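Local coordinates for Lin1840 protein (Listeria innocua serovar 6a, PDB 4ZO9) that probably hydrolyses terminal, non-reducing beta-D-glucosyl residues, releasing beta-D-glucose, as a family 3 glycoside hydrolase, at residues C189-A194 and L233-F238; V87-V92 and V133-M138. The protein carries 2 engineered substitutions. All coordinates share one frame; numbering follows the deposited sequence.

How the interactions relate
Both contacts join consecutive strands of the parallel barrel in the N-terminal domain, their centres about 11 Å apart: interaction 2 pairs the third and fourth strands, interaction 1 the fifth and sixth. Strands 133-134 and 187-193 are neighbours in the same sheet, so the two contacts adjoin along this seam. Lys191 N lies 3.1 Å from Pro137 O, and Lys191 NZ lies 2.8 Å from Phe135 O, both probable hydrogen bonds. Nearby, Met235 CE packs 3.4 Å from Phe135 CD1. Both contacts reach the same beta-D-glucopyranose, with Lys191 and His192 coming from interaction 1 and Asp91 from interaction 2. Arg149 and Glu473 bind this sugar too.

Interaction 1: residues C189-A194 and L233-F238; sequences CVKHFA and LVMTAF. With BGC (beta-D-glucopyranose), chain C.
Strands 189-193 and 233-236 run parallel, 16° apart, and a beta bulge shifts their register by one residue, so Val190 pairs with Val234 but Phe193 with Thr236. Met235 bonds to strand 189-193 through both backbone atoms: its N gives a bond to Val190 O (2.7 Å), and its O takes an almost straight one from Phe193 N (2.6 Å). The bulged strand carries a cis peptide before His192 and another before Ala194. Cys189 SG sits against Leu233 CB and, 3.7 Å away, Met235 CB. On the opposite surface Val234 CG1 touches Phe193 CB.

Two consecutive residues reach the glucose from strand 189-193. Lys191 starts with CG between the backbone N and the carbonyl carbon (chi1 77°), then runs extended, bringing NZ to sugar O4 (2.9 Å) and O3 (3.0 Å); Phe135 O also takes a bond from NZ. CG of this lysine lies over the centre of the His192 ring. At the ring's edge His192 NE2 meets O3 at 2.9 Å, while Asp140 holds ND1 and so helps fix the ring's rotation. Met235 runs beside the histidine, and its CE comes 3.4 Å from sugar O4.

Val190 and Val234 face outward, onto helix 221-228, and Leu257 of helix 250-260 also covers Val234. Cys189 and Met235 instead touch Ile268 of strand 267-268, the next strand round the barrel.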
loop_
_atom_site.group_PDB
_atom_site.type_symbol
_atom_site.label_atom_id
_atom_site.label_comp_id
_atom_site.label_asym_id
_atom_site.label_seq_id
_atom_site.Cartn_x
_atom_site.Cartn_y
_atom_site.Cartn_z
ATOM N N CYS A 189 9.953 8.181 -26.339
ATOM C CA CYS A 189 10.256 7.013 -25.559
ATOM C C CYS A 189 9.318 6.925 -24.357
ATOM O O CYS A 189 9.450 7.673 -23.379
ATOM C CB CYS A 189 11.661 7.088 -25.007
ATOM S SG CYS A 189 12.179 5.606 -24.125
ATOM N N VAL A 190 8.385 6.002 -24.445
ATOM C CA VAL A 190 7.479 5.685 -23.323
ATOM C C VAL A 190 8.269 5.197 -22.103
ATOM O O VAL A 190 9.220 4.423 -22.257
ATOM C CB VAL A 190 6.446 4.611 -23.811
ATOM C CG1 VAL A 190 5.591 4.050 -22.681
ATOM C CG2 VAL A 190 5.515 5.230 -24.840
ATOM N N LYS A 191 7.926 5.644 -20.896
ATOM C CA LYS A 191 8.633 5.158 -19.691
ATOM C C LYS A 191 7.631 5.155 -18.518
ATOM O O LYS A 191 6.558 5.753 -18.640
ATOM C CB LYS A 191 9.926 5.962 -19.416
ATOM C CG LYS A 191 9.727 7.327 -18.810
ATOM C CD LYS A 191 10.932 8.233 -19.006
ATOM C CE LYS A 191 10.848 9.406 -18.052
ATOM N NZ LYS A 191 11.935 10.366 -18.242
ATOM N N HIS A 192 7.879 4.453 -17.432
ATOM C CA HIS A 192 8.946 3.470 -17.228
ATOM C C HIS A 192 8.283 2.100 -17.249
ATOM O O HIS A 192 7.428 1.849 -16.414
ATOM C CB HIS A 192 9.565 3.692 -15.830
ATOM C CG HIS A 192 10.151 5.058 -15.664
ATOM N ND1 HIS A 192 9.400 6.142 -15.276
ATOM C CD2 HIS A 192 11.413 5.513 -15.842
ATOM C CE1 HIS A 192 10.169 7.229 -15.273
ATOM N NE2 HIS A 192 11.396 6.863 -15.592
ATOM N N PHE A 193 8.633 1.213 -18.185
ATOM C CA PHE A 193 7.885 -0.113 -18.292
ATOM C C PHE A 193 8.318 -1.097 -17.181
ATOM O O PHE A 193 9.465 -1.550 -17.205
ATOM C CB PHE A 193 8.131 -0.751 -19.668
ATOM C CG PHE A 193 7.001 -1.653 -20.165
ATOM C CD1 PHE A 193 5.762 -1.113 -20.475
ATOM C CD2 PHE A 193 7.190 -3.016 -20.297
ATOM C CE1 PHE A 193 4.711 -1.907 -20.892
ATOM C CE2 PHE A 193 6.178 -3.816 -20.737
ATOM C CZ PHE A 193 4.920 -3.264 -21.014
ATOM N N ALA A 194 7.493 -1.451 -16.190
ATOM C CA ALA A 194 6.118 -1.022 -15.966
ATOM C C ALA A 194 5.805 -0.905 -14.463
ATOM O O ALA A 194 6.439 -1.568 -13.638
ATOM C CB ALA A 194 5.158 -2.029 -16.603
ATOM N N LEU A 233 10.365 4.355 -29.002
ATOM C CA LEU A 233 11.116 3.591 -27.969
ATOM C C LEU A 233 10.276 3.330 -26.692
ATOM O O LEU A 233 9.320 4.022 -26.417
ATOM C CB LEU A 233 12.377 4.339 -27.548
ATOM C CG LEU A 233 13.425 4.612 -28.631
ATOM C CD1 LEU A 233 12.996 5.765 -29.535
ATOM C CD2 LEU A 233 14.776 4.875 -27.981
ATOM N N VAL A 234 10.717 2.374 -25.902
ATOM C CA VAL A 234 10.227 2.137 -24.550
ATOM C C VAL A 234 11.388 2.047 -23.593
ATOM O O VAL A 234 12.403 1.457 -23.922
ATOM C CB VAL A 234 9.397 0.820 -24.469
ATOM C CG1 VAL A 234 8.913 0.521 -23.050
ATOM C CG2 VAL A 234 8.199 0.899 -25.403
ATOM N N MET A 235 11.240 2.595 -22.400
ATOM C CA MET A 235 12.310 2.485 -21.354
ATOM C C MET A 235 11.860 1.547 -20.199
ATOM O O MET A 235 10.687 1.584 -19.793
ATOM C CB MET A 235 12.728 3.891 -20.842
ATOM C CG MET A 235 13.807 3.864 -19.767
ATOM S SD MET A 235 14.039 5.435 -18.914
ATOM C CE MET A 235 14.712 6.419 -20.288
ATOM N N THR A 236 12.779 0.708 -19.683
ATOM C CA THR A 236 12.446 -0.225 -18.618
ATOM C C THR A 236 12.307 0.571 -17.325
ATOM O O THR A 236 12.806 1.738 -17.229
ATOM C CB THR A 236 13.538 -1.285 -18.394
ATOM O OG1 THR A 236 14.729 -0.650 -17.878
ATOM C CG2 THR A 236 13.882 -2.046 -19.665
ATOM N N ALA A 237 11.658 -0.051 -16.330
ATOM C CA ALA A 237 11.546 0.513 -15.018
ATOM C C ALA A 237 12.581 -0.053 -13.976
ATOM O O ALA A 237 13.059 -1.184 -14.088
ATOM C CB ALA A 237 10.121 0.240 -14.543
ATOM N N PHE A 238 12.905 0.758 -12.961
ATOM C CA PHE A 238 13.728 0.388 -11.818
ATOM C C PHE A 238 13.253 -0.746 -10.900
ATOM O O PHE A 238 14.100 -1.515 -10.392
ATOM C CB PHE A 238 13.994 1.589 -10.952
ATOM C CG PHE A 238 14.880 2.611 -11.618
ATOM C CD1 PHE A 238 16.168 2.296 -11.998
ATOM C CD2 PHE A 238 14.392 3.870 -11.917
ATOM C CE1 PHE A 238 16.977 3.238 -12.580
ATOM C CE2 PHE A 238 15.221 4.832 -12.494
ATOM C CZ PHE A 238 16.489 4.508 -12.824
HETATM C C2 BGC C . 15.470 8.697 -14.840
HETATM C C3 BGC C . 14.708 8.418 -16.137
HETATM C C4 BGC C . 15.441 9.144 -17.240
HETATM C C5 BGC C . 16.716 8.347 -17.563
HETATM C C6 BGC C . 17.648 9.170 -18.439
HETATM C C1 BGC C . 16.980 8.358 -15.015
HETATM O O2 BGC C . 14.909 7.957 -13.753
HETATM O O3 BGC C . 13.364 8.884 -16.066
HETATM O O4 BGC C . 14.618 9.237 -18.347
HETATM O O5 BGC C . 17.368 7.827 -16.317
HETATM O O6 BGC C . 18.129 10.235 -17.629
#

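Interaction 2: residues V87-V92 and V133-M138. With BGC (beta-D-glucopyranose), chain C.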
loop_
_atom_site.group_PDB
_atom_site.type_symbol
_atom_site.label_atom_id
_atom_site.label_comp_id
_atom_site.label_asym_id
_atom_site.label_seq_id
_atom_site.Cartn_x
_atom_site.Cartn_y
_atom_site.Cartn_z
ATOM N N VAL A 87 22.990 8.069 -32.144
ATOM C CA VAL A 87 21.676 8.640 -31.827
ATOM C C VAL A 87 21.800 9.374 -30.462
ATOM O O VAL A 87 22.395 8.837 -29.500
ATOM C CB VAL A 87 20.529 7.592 -31.863
ATOM C CG1 VAL A 87 20.799 6.457 -30.905
ATOM C CG2 VAL A 87 19.198 8.258 -31.582
ATOM N N PHE A 88 21.338 10.642 -30.464
ATOM C CA PHE A 88 21.281 11.527 -29.303
ATOM C C PHE A 88 19.917 11.558 -28.625
ATOM O O PHE A 88 18.895 11.897 -29.250
ATOM C CB PHE A 88 21.645 12.921 -29.702
ATOM C CG PHE A 88 23.101 13.054 -30.041
ATOM C CD1 PHE A 88 23.614 12.480 -31.202
ATOM C CD2 PHE A 88 23.953 13.705 -29.205
ATOM C CE1 PHE A 88 24.961 12.574 -31.495
ATOM C CE2 PHE A 88 25.314 13.807 -29.501
ATOM C CZ PHE A 88 25.804 13.234 -30.634
ATOM N N MET A 89 19.917 11.225 -27.338
ATOM C CA MET A 89 18.666 11.164 -26.541
ATOM C C MET A 89 18.680 12.134 -25.358
ATOM O O MET A 89 19.765 12.527 -24.859
ATOM C CB MET A 89 18.414 9.732 -26.073
ATOM C CG MET A 89 18.588 8.658 -27.146
ATOM S SD MET A 89 17.701 7.160 -26.670
ATOM C CE MET A 89 18.363 6.078 -27.934
ATOM N N ALA A 90 17.490 12.597 -24.952
ATOM C CA ALA A 90 17.426 13.500 -23.787
ATOM C C ALA A 90 16.097 13.460 -23.037
ATOM O O ALA A 90 15.073 13.082 -23.563
ATOM C CB ALA A 90 17.692 14.922 -24.239
ATOM N N ASP A 91 16.125 13.979 -21.832
ATOM C CA ASP A 91 14.930 14.206 -21.024
ATOM C C ASP A 91 14.247 15.569 -21.358
ATOM O O ASP A 91 14.659 16.608 -20.866
ATOM C CB ASP A 91 15.311 14.147 -19.539
ATOM C CG ASP A 91 15.700 12.742 -19.096
ATOM O OD1 ASP A 91 14.847 11.857 -19.208
ATOM O OD2 ASP A 91 16.811 12.509 -18.594
ATOM N N VAL A 92 13.240 15.545 -22.228
ATOM C CA VAL A 92 12.390 16.702 -22.497
ATOM C C VAL A 92 11.022 16.230 -22.020
ATOM O O VAL A 92 10.288 15.509 -22.683
ATOM C CB VAL A 92 12.447 17.152 -23.983
ATOM C CG1 VAL A 92 11.877 18.547 -24.139
ATOM C CG2 VAL A 92 13.926 17.101 -24.484
ATOM N N VAL A 133 15.680 12.041 -29.692
ATOM C CA VAL A 133 14.744 11.260 -28.894
ATOM C C VAL A 133 14.531 11.971 -27.556
ATOM O O VAL A 133 15.500 12.435 -26.919
ATOM C CB VAL A 133 15.286 9.844 -28.508
ATOM C CG1 VAL A 133 14.232 9.052 -27.715
ATOM C CG2 VAL A 133 15.681 9.015 -29.706
ATOM N N THR A 134 13.269 12.042 -27.118
ATOM C CA THR A 134 12.996 12.444 -25.763
ATOM C C THR A 134 12.527 11.293 -24.868
ATOM O O THR A 134 11.802 10.436 -25.319
ATOM C CB THR A 134 11.991 13.574 -25.674
ATOM O OG1 THR A 134 11.872 13.956 -24.274
ATOM C CG2 THR A 134 10.645 13.161 -26.251
ATOM N N PHE A 135 12.938 11.283 -23.591
ATOM C CA PHE A 135 12.476 10.268 -22.650
ATOM C C PHE A 135 11.160 10.710 -22.007
ATOM O O PHE A 135 11.104 10.963 -20.829
ATOM C CB PHE A 135 13.504 9.915 -21.576
ATOM C CG PHE A 135 14.846 9.463 -22.118
ATOM C CD1 PHE A 135 14.933 8.390 -22.997
ATOM C CD2 PHE A 135 16.001 10.143 -21.761
ATOM C CE1 PHE A 135 16.143 7.937 -23.466
ATOM C CE2 PHE A 135 17.222 9.675 -22.164
ATOM C CZ PHE A 135 17.302 8.558 -23.050
ATOM N N SER A 136 10.142 10.783 -22.850
ATOM C CA SER A 136 8.770 11.172 -22.532
ATOM C C SER A 136 7.818 10.576 -23.608
ATOM O O SER A 136 8.216 10.379 -24.753
ATOM C CB SER A 136 8.678 12.705 -22.510
ATOM O OG SER A 136 7.346 13.179 -22.386
ATOM N N PRO A 137 6.545 10.321 -23.275
ATOM C CA PRO A 137 5.817 10.525 -22.032
ATOM C C PRO A 137 6.134 9.533 -20.878
ATOM O O PRO A 137 6.441 8.351 -21.085
ATOM C CB PRO A 137 4.391 10.353 -22.473
ATOM C CG PRO A 137 4.485 9.280 -23.499
ATOM C CD PRO A 137 5.732 9.614 -24.261
ATOM N N MET A 138 6.079 10.062 -19.656
ATOM C CA MET A 138 6.063 9.220 -18.464
ATOM C C MET A 138 4.595 8.803 -18.172
ATOM O O MET A 138 3.703 9.651 -17.872
ATOM C CB MET A 138 6.713 9.967 -17.304
ATOM C CG MET A 138 6.818 9.220 -15.958
ATOM S SD MET A 138 5.308 9.067 -14.970
ATOM C CE MET A 138 6.157 8.707 -13.425
HETATM C C2 BGC C . 15.470 8.697 -14.840
HETATM C C3 BGC C . 14.708 8.418 -16.137
HETATM C C4 BGC C . 15.441 9.144 -17.240
HETATM C C5 BGC C . 16.716 8.347 -17.563
HETATM C C6 BGC C . 17.648 9.170 -18.439
HETATM C C1 BGC C . 16.980 8.358 -15.015
HETATM O O2 BGC C . 14.909 7.957 -13.753
HETATM O O3 BGC C . 13.364 8.884 -16.066
HETATM O O4 BGC C . 14.618 9.237 -18.347
HETATM O O5 BGC C . 17.368 7.827 -16.317
HETATM O O6 BGC C . 18.129 10.235 -17.629
#
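Three groups converge on Ala90 O: Phe135 N makes the main hydrogen bond at 2.8 Å, Val92 N adds a weak one from its own segment, and the CA-H of Thr134 makes a CH...O contact with the same oxygen. This is parallel pairing between the third and fourth strands of the TIM barrel, strand 87-90 beside strand 133-134, with Met89 opposite Val133 and Ala90 opposite Thr134. Two further bonds complete the ladder, Val133 N to Phe88 O and Ala90 N to Val133 O. Beyond the end of strand 87-90 a side chain takes over from the backbone. Thr134 has OG1 trans to its own N (chi1 -176°), which lets the hydroxyl donate to Val92 O at 2.7 Å.

Met89 runs alongside Val133, CG of the methionine 3.8 Å from CB of the valine, while Val87 CG2 meets Val133 CG2. The methionine also lies roughly perpendicular to Phe135. Met89 CB comes 3.4 Å from Phe135 CZ and Met89 SD 3.6 Å from Phe135 CE1, an oblique Met-aromatic contact. Leu233 of the sixth strand touches both Met89 and Val133, which places them in the barrel interior.

Phe135 is the centre of an inverse gamma turn, where the chain leaves the strand at the sugar end of the barrel. Asp91 lies at the edge of its ring, with carboxylate and ring planes 55° apart, and Trp409 touches the aspartate as well. The carboxylate takes a hydrogen bond from sugar O4 on OD1 and may take a second from O6 on OD2, though that proton has another acceptor within reach. Ring atom Phe135 CD2 sits 3.3 Å from the same Asp91 OD1 that, at 2.8 Å, accepts from O4.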